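Local coordinates for protein purine nucleoside phosphorylase (Thermus thermophilus, PDB 1ODK) that probably catalyses the reversible phosphorolysis of purine nucleosides, releasing the free base and a sugar 1-phosphate, at residues P23-A26 against E27-K31; D130-V133 against F134-L137; F186-G189 against R190-G193. All blocks are in the same frame, centred on the assembly; numbering follows the deposited sequence.

Interaction 1: residues P23-A26 against E27-K31; sequences PGRA and EWIAK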
loop_
_atom_site.group_PDB
_atom_site.type_symbol
_atom_site.label_atom_id
_atom_site.label_comp_id
_atom_site.label_asym_id
_atom_site.label_seq_id
_atom_site.Cartn_x
_atom_site.Cartn_y
_atom_site.Cartn_z
ATOM N N PRO B 23 25.368 -1.541 24.552
ATOM C CA PRO B 23 26.754 -1.998 24.731
ATOM C C PRO B 23 27.178 -2.086 26.201
ATOM O O PRO B 23 28.023 -2.909 26.566
ATOM C CB PRO B 23 27.564 -0.967 23.943
ATOM C CG PRO B 23 26.720 0.273 24.050
ATOM C CD PRO B 23 25.333 -0.264 23.815
ATOM N N GLY B 24 26.595 -1.233 27.039
ATOM C CA GLY B 24 26.913 -1.263 28.454
ATOM C C GLY B 24 26.368 -2.539 29.069
ATOM O O GLY B 24 26.928 -3.079 30.026
ATOM N N ARG B 25 25.259 -3.023 28.518
ATOM C CA ARG B 25 24.643 -4.247 29.005
ATOM C C ARG B 25 25.456 -5.448 28.519
ATOM O O ARG B 25 25.629 -6.429 29.246
ATOM C CB ARG B 25 23.198 -4.333 28.506
ATOM C CG ARG B 25 22.423 -5.550 28.979
ATOM C CD ARG B 25 20.934 -5.273 28.862
ATOM N NE ARG B 25 20.525 -4.221 29.791
ATOM C CZ ARG B 25 19.600 -3.302 29.532
ATOM N NH1 ARG B 25 18.977 -3.293 28.359
ATOM N NH2 ARG B 25 19.295 -2.392 30.450
ATOM N N ALA B 26 25.956 -5.366 27.289
ATOM C CA ALA B 26 26.770 -6.446 26.739
ATOM C C ALA B 26 27.988 -6.651 27.638
ATOM O O ALA B 26 28.333 -7.781 27.991
ATOM C CB ALA B 26 27.223 -6.101 25.327
ATOM N N GLU B 27 28.637 -5.548 28.001
ATOM C CA GLU B 27 29.817 -5.599 28.861
ATOM C C GLU B 27 29.480 -6.227 30.210
ATOM O O GLU B 27 30.209 -7.087 30.705
ATOM C CB GLU B 27 30.372 -4.190 29.076
ATOM C CG GLU B 27 31.554 -4.127 30.027
ATOM C CD GLU B 27 32.078 -2.716 30.196
ATOM O OE1 GLU B 27 31.293 -1.830 30.597
ATOM O OE2 GLU B 27 33.275 -2.495 29.924
ATOM N N TRP B 28 28.368 -5.793 30.798
ATOM C CA TRP B 28 27.932 -6.315 32.088
ATOM C C TRP B 28 27.679 -7.820 32.024
ATOM O O TRP B 28 28.049 -8.564 32.937
ATOM C CB TRP B 28 26.655 -5.607 32.541
ATOM C CG TRP B 28 26.103 -6.161 33.806
ATOM C CD1 TRP B 28 26.535 -5.906 35.073
ATOM C CD2 TRP B 28 25.036 -7.111 33.927
ATOM N NE1 TRP B 28 25.801 -6.639 35.980
ATOM C CE2 TRP B 28 24.875 -7.387 35.301
ATOM C CE3 TRP B 28 24.200 -7.756 33.004
ATOM C CZ2 TRP B 28 23.911 -8.282 35.779
ATOM C CZ3 TRP B 28 23.241 -8.646 33.479
ATOM C CH2 TRP B 28 23.106 -8.899 34.855
ATOM N N ILE B 29 27.043 -8.265 30.946
ATOM C CA ILE B 29 26.744 -9.682 30.771
ATOM C C ILE B 29 28.029 -10.501 30.675
ATOM O O ILE B 29 28.182 -11.521 31.345
ATOM C CB ILE B 29 25.923 -9.936 29.481
ATOM C CG1 ILE B 29 24.538 -9.298 29.597
ATOM C CG2 ILE B 29 25.793 -11.432 29.230
ATOM C CD1 ILE B 29 23.758 -9.343 28.293
ATOM N N ALA B 30 28.946 -10.053 29.829
ATOM C CA ALA B 30 30.203 -10.758 29.638
ATOM C C ALA B 30 30.992 -10.895 30.936
ATOM O O ALA B 30 31.425 -11.988 31.297
ATOM C CB ALA B 30 31.042 -10.044 28.586
ATOM N N LYS B 31 31.169 -9.783 31.640
ATOM C CA LYS B 31 31.923 -9.780 32.887
ATOM C C LYS B 31 31.234 -10.508 34.036
ATOM O O LYS B 31 31.896 -11.130 34.869
ATOM C CB LYS B 31 32.228 -8.336 33.299
ATOM C CG LYS B 31 33.274 -7.668 32.416
ATOM C CD LYS B 31 33.439 -6.190 32.728
ATOM C CE LYS B 31 34.743 -5.656 32.144
ATOM N NZ LYS B 31 34.898 -6.015 30.705
HETATM O O HOH W 1 28.713 -2.027 31.716
#

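Interaction 2: residues D130-V133 against F134-L137; sequences DPEV and FRAL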
loop_
_atom_site.group_PDB
_atom_site.type_symbol
_atom_site.label_atom_id
_atom_site.label_comp_id
_atom_site.label_asym_id
_atom_site.label_seq_id
_atom_site.Cartn_x
_atom_site.Cartn_y
_atom_site.Cartn_z
ATOM N N ASP B 130 13.033 -19.378 16.071
ATOM C CA ASP B 130 13.250 -20.770 15.703
ATOM C C ASP B 130 12.383 -21.531 16.712
ATOM O O ASP B 130 12.373 -21.194 17.893
ATOM C CB ASP B 130 14.713 -21.154 15.895
ATOM C CG ASP B 130 14.923 -22.642 15.804
ATOM O OD1 ASP B 130 14.803 -23.191 14.688
ATOM O OD2 ASP B 130 15.187 -23.261 16.854
ATOM N N PRO B 131 11.653 -22.567 16.270
ATOM C CA PRO B 131 10.830 -23.260 17.267
ATOM C C PRO B 131 11.563 -23.859 18.466
ATOM O O PRO B 131 11.095 -23.731 19.600
ATOM C CB PRO B 131 10.063 -24.303 16.436
ATOM C CG PRO B 131 10.877 -24.457 15.181
ATOM C CD PRO B 131 11.397 -23.072 14.910
ATOM N N GLU B 132 12.711 -24.489 18.231
ATOM C CA GLU B 132 13.471 -25.093 19.325
ATOM C C GLU B 132 13.966 -24.047 20.327
ATOM O O GLU B 132 13.859 -24.240 21.540
ATOM C CB GLU B 132 14.659 -25.888 18.776
ATOM C CG GLU B 132 14.287 -27.155 18.012
ATOM C CD GLU B 132 13.564 -28.181 18.875
ATOM O OE1 GLU B 132 13.604 -28.057 20.120
ATOM O OE2 GLU B 132 12.967 -29.121 18.309
ATOM N N VAL B 133 14.512 -22.946 19.820
ATOM C CA VAL B 133 15.002 -21.877 20.684
ATOM C C VAL B 133 13.849 -21.330 21.515
ATOM O O VAL B 133 13.980 -21.118 22.721
ATOM C CB VAL B 133 15.618 -20.723 19.861
ATOM C CG1 VAL B 133 16.005 -19.570 20.784
ATOM C CG2 VAL B 133 16.842 -21.223 19.105
ATOM N N PHE B 134 12.719 -21.098 20.852
ATOM C CA PHE B 134 11.522 -20.582 21.507
ATOM C C PHE B 134 11.126 -21.514 22.650
ATOM O O PHE B 134 10.883 -21.077 23.770
ATOM C CB PHE B 134 10.387 -20.490 20.480
ATOM C CG PHE B 134 9.051 -20.180 21.077
ATOM C CD1 PHE B 134 8.808 -18.947 21.669
ATOM C CD2 PHE B 134 8.026 -21.123 21.044
ATOM C CE1 PHE B 134 7.564 -18.655 22.220
ATOM C CE2 PHE B 134 6.777 -20.838 21.593
ATOM C CZ PHE B 134 6.548 -19.604 22.182
ATOM N N ARG B 135 11.080 -22.806 22.348
ATOM C CA ARG B 135 10.721 -23.828 23.326
ATOM C C ARG B 135 11.672 -23.824 24.525
ATOM O O ARG B 135 11.239 -23.915 25.671
ATOM C CB ARG B 135 10.748 -25.196 22.651
ATOM C CG ARG B 135 10.179 -26.326 23.477
ATOM C CD ARG B 135 10.357 -27.633 22.731
ATOM N NE ARG B 135 9.287 -28.574 23.020
ATOM C CZ ARG B 135 9.173 -29.767 22.447
ATOM N NH1 ARG B 135 10.073 -30.167 21.556
ATOM N NH2 ARG B 135 8.151 -30.550 22.754
ATOM N N ALA B 136 12.969 -23.723 24.250
ATOM C CA ALA B 136 13.983 -23.712 25.301
ATOM C C ALA B 136 13.872 -22.481 26.195
ATOM O O ALA B 136 14.030 -22.581 27.411
ATOM C CB ALA B 136 15.379 -23.792 24.683
ATOM N N LEU B 137 13.614 -21.319 25.599
ATOM C CA LEU B 137 13.475 -20.092 26.379
ATOM C C LEU B 137 12.261 -20.193 27.302
ATOM O O LEU B 137 12.316 -19.802 28.470
ATOM C CB LEU B 137 13.324 -18.879 25.451
ATOM C CG LEU B 137 14.574 -18.428 24.681
ATOM C CD1 LEU B 137 14.195 -17.393 23.614
ATOM C CD2 LEU B 137 15.589 -17.846 25.669
#

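Interaction 3: residues F186-G189 against R190-G193; sequences FLLG and RMRG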
loop_
_atom_site.group_PDB
_atom_site.type_symbol
_atom_site.label_atom_id
_atom_site.label_comp_id
_atom_site.label_asym_id
_atom_site.label_seq_id
_atom_site.Cartn_x
_atom_site.Cartn_y
_atom_site.Cartn_z
ATOM N N PHE B 186 14.166 -12.449 13.597
ATOM C CA PHE B 186 13.364 -13.621 13.257
ATOM C C PHE B 186 13.387 -13.881 11.753
ATOM O O PHE B 186 13.593 -15.014 11.318
ATOM C CB PHE B 186 11.918 -13.433 13.745
ATOM C CG PHE B 186 11.767 -13.474 15.250
ATOM C CD1 PHE B 186 10.565 -13.107 15.850
ATOM C CD2 PHE B 186 12.821 -13.888 16.066
ATOM C CE1 PHE B 186 10.412 -13.149 17.240
ATOM C CE2 PHE B 186 12.682 -13.936 17.452
ATOM C CZ PHE B 186 11.474 -13.564 18.040
ATOM N N LEU B 187 13.174 -12.830 10.966
ATOM C CA LEU B 187 13.189 -12.951 9.511
ATOM C C LEU B 187 14.539 -13.470 9.033
ATOM O O LEU B 187 14.613 -14.423 8.251
ATOM C CB LEU B 187 12.908 -11.591 8.857
ATOM C CG LEU B 187 13.028 -11.560 7.328
ATOM C CD1 LEU B 187 12.000 -12.504 6.730
ATOM C CD2 LEU B 187 12.825 -10.138 6.807
ATOM N N LEU B 188 15.613 -12.840 9.501
ATOM C CA LEU B 188 16.949 -13.251 9.090
ATOM C C LEU B 188 17.272 -14.670 9.538
ATOM O O LEU B 188 18.037 -15.373 8.876
ATOM C CB LEU B 188 17.994 -12.265 9.623
ATOM C CG LEU B 188 17.968 -10.921 8.881
ATOM C CD1 LEU B 188 18.923 -9.936 9.540
ATOM C CD2 LEU B 188 18.348 -11.139 7.413
ATOM N N GLY B 189 16.696 -15.094 10.658
ATOM C CA GLY B 189 16.936 -16.446 11.129
ATOM C C GLY B 189 16.467 -17.438 10.075
ATOM O O GLY B 189 17.166 -18.406 9.747
ATOM N N ARG B 190 15.279 -17.201 9.529
ATOM C CA ARG B 190 14.749 -18.086 8.498
ATOM C C ARG B 190 15.495 -17.926 7.167
ATOM O O ARG B 190 15.850 -18.914 6.522
ATOM C CB ARG B 190 13.250 -17.833 8.297
ATOM C CG ARG B 190 12.363 -18.324 9.448
ATOM C CD ARG B 190 12.600 -19.807 9.725
ATOM N NE ARG B 190 11.413 -20.493 10.227
ATOM C CZ ARG B 190 10.944 -20.391 11.467
ATOM N NH1 ARG B 190 11.565 -19.625 12.357
ATOM N NH2 ARG B 190 9.849 -21.057 11.819
ATOM N N MET B 191 15.748 -16.685 6.764
ATOM C CA MET B 191 16.444 -16.428 5.502
ATOM C C MET B 191 17.858 -17.001 5.459
ATOM O O MET B 191 18.296 -17.534 4.434
ATOM C CB MET B 191 16.537 -14.920 5.234
ATOM C CG MET B 191 15.217 -14.221 4.917
ATOM S SD MET B 191 15.467 -12.436 4.731
ATOM C CE MET B 191 16.358 -12.373 3.182
ATOM N N ARG B 192 18.573 -16.881 6.573
ATOM C CA ARG B 192 19.951 -17.344 6.638
ATOM C C ARG B 192 20.119 -18.743 7.209
ATOM O O ARG B 192 21.237 -19.245 7.314
ATOM C CB ARG B 192 20.787 -16.349 7.448
ATOM C CG ARG B 192 20.677 -14.903 6.954
ATOM C CD ARG B 192 20.984 -14.777 5.459
ATOM N NE ARG B 192 20.809 -13.402 5.000
ATOM C CZ ARG B 192 20.358 -13.055 3.800
ATOM N NH1 ARG B 192 20.233 -11.772 3.491
ATOM N NH2 ARG B 192 20.028 -13.983 2.908
ATOM N N GLY B 193 19.010 -19.366 7.585
ATOM C CA GLY B 193 19.066 -20.713 8.125
ATOM C C GLY B 193 19.738 -20.867 9.477
ATOM O O GLY B 193 20.483 -21.820 9.693
HETATM O O HOH W 2 13.286 -17.242 12.698
#

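Interaction 1: residues P23-A26 against E27-K31
I29 packs against R25 one turn back along helix 23-33, its CD1 methyl 4.1 Å from R25 CG. Its CG1 branch, held anti to its own carbonyl carbon (chi1 -66°), bends back to within 3.1 Å of R25 O, the same oxygen that accepts from I29 N at 2.9 Å. A branched isoleucine suits this place because one arm can lie against the preceding turn while the buried side chain also meets V225 of helix 214-233. Cutting it back to an alanine would probably leave R25 CG without its apolar neighbour and open a gap toward V225.

On the exposed side a water links the two turns, donating to G24 O at 2.7 Å and to E27 OE1 at 2.8 Å. G24 O also accepts from W28 N, so two donors grip this oxygen. The extended chain of E27 puts its carboxylate at the water, and its OE2 makes a long salt bridge to K31 NZ at 4.0 Å. At the start of the helix, D22 OD1 accepts from G24 N.

A26, A30 and E27 touch Y49 of strand 48-53, and the two small alanines probably help the helix lie close there; A26 also meets P20 of strand 16-20. R25, W28 and I29 touch helix 214-233, and R25 also reaches P20, placing helix 23-33 between that helix and the strands.

Interaction 2: residues D130-V133 against F134-L137
D130 O accepts from F134 N at 3.0 Å, starting the helix 131-144 for which D130 is the N-cap. The D130 side chain closes the cap: OD2 takes V133 N at 3.1 Å, on its anti side and 21° out of the carboxylate plane. A short acidic side chain suits this spot, where first-turn N-H groups lack a preceding turn to bond to, and its negative charge probably interacts favourably with the helix dipole. P131 fits the next position because it has no N-H to satisfy. Its carbonyl is used normally, accepting from R135 N at 2.9 Å, and E132 O in turn accepts from A136 N.

E132 and R135 run side by side, their carboxylate and guanidinium planes 46° apart. OE1 of E132 and NH1 of R135 are 4.4 Å apart, too far for a salt bridge, though the opposite charges probably still attract weakly. The guanidinium finds its stronger partners on the third subunit: a salt bridge to E142 and a cation-pi contact with W138. F134 meets its counterpart F134 of that same subunit.

The last backbone bond here joins L137 N to V133 O. Beside it the two apolar side chains lie along each other: V133 CG1, anti to its backbone N (chi1 175°), rests 4.0 Å from L137 CD1.

Interaction 3: residues F186-G189 against R190-G193
M191 reaches back to L187 by an extended chi2 of 176°, after a chi1 that keeps CG beside its backbone N. L187 has its CG anti to the backbone N (chi1 174°), which turns the branch point toward the sulfur: M191 SD lies 3.7 Å from L187 CG. The two side chains cross at a slant, and the same SD is 4.1 Å from L188 CD2. A flexible thioether suits a position that meets both leucines as well as Y119 of helix 114-120 and Y173 of the third subunit.

L188 CD2 also lies alongside R192, 4.1 Å from its NE. R192 NH1 makes a salt bridge to E75 OE2.

R190, bent at chi2 and chi3, donates from NH1 to a water at 3.0 Å that donates in turn to F186 O at 2.6 Å, an oxygen already bonded by R190 N. NH1 is also bonded to P129 O, while NH2 reaches Q107 of the third subunit.

G193, with a phi of 67° that glycine adopts readily, is the C-prime residue where helix 182-192 gives way to strand 195-205. Its N makes a weak 3.4 Å bond to R190 O and V194 N turns back to G189 O, as in a Schellman motif.

In the fold
The three contacts follow one another along the chain, each on a different helix or at its end, around the central mixed sheet of the phosphorylase fold. Interaction 1, on helix 23-33, stands apart, its centre about 24 Å from that of interaction 2 and 25 Å from that of interaction 3, which lies across the chain's centre from it. Interactions 2 and 3 have centres about 14 Å apart and touch where R190 NH1 comes within 3.9 Å of D130 CA. Strand 195-205 borders both, and both meet the third subunit, so the start of helix 131-144 and the end of helix 182-192 contribute to one subunit interface. P23 of interaction 1 packs on the second subunit.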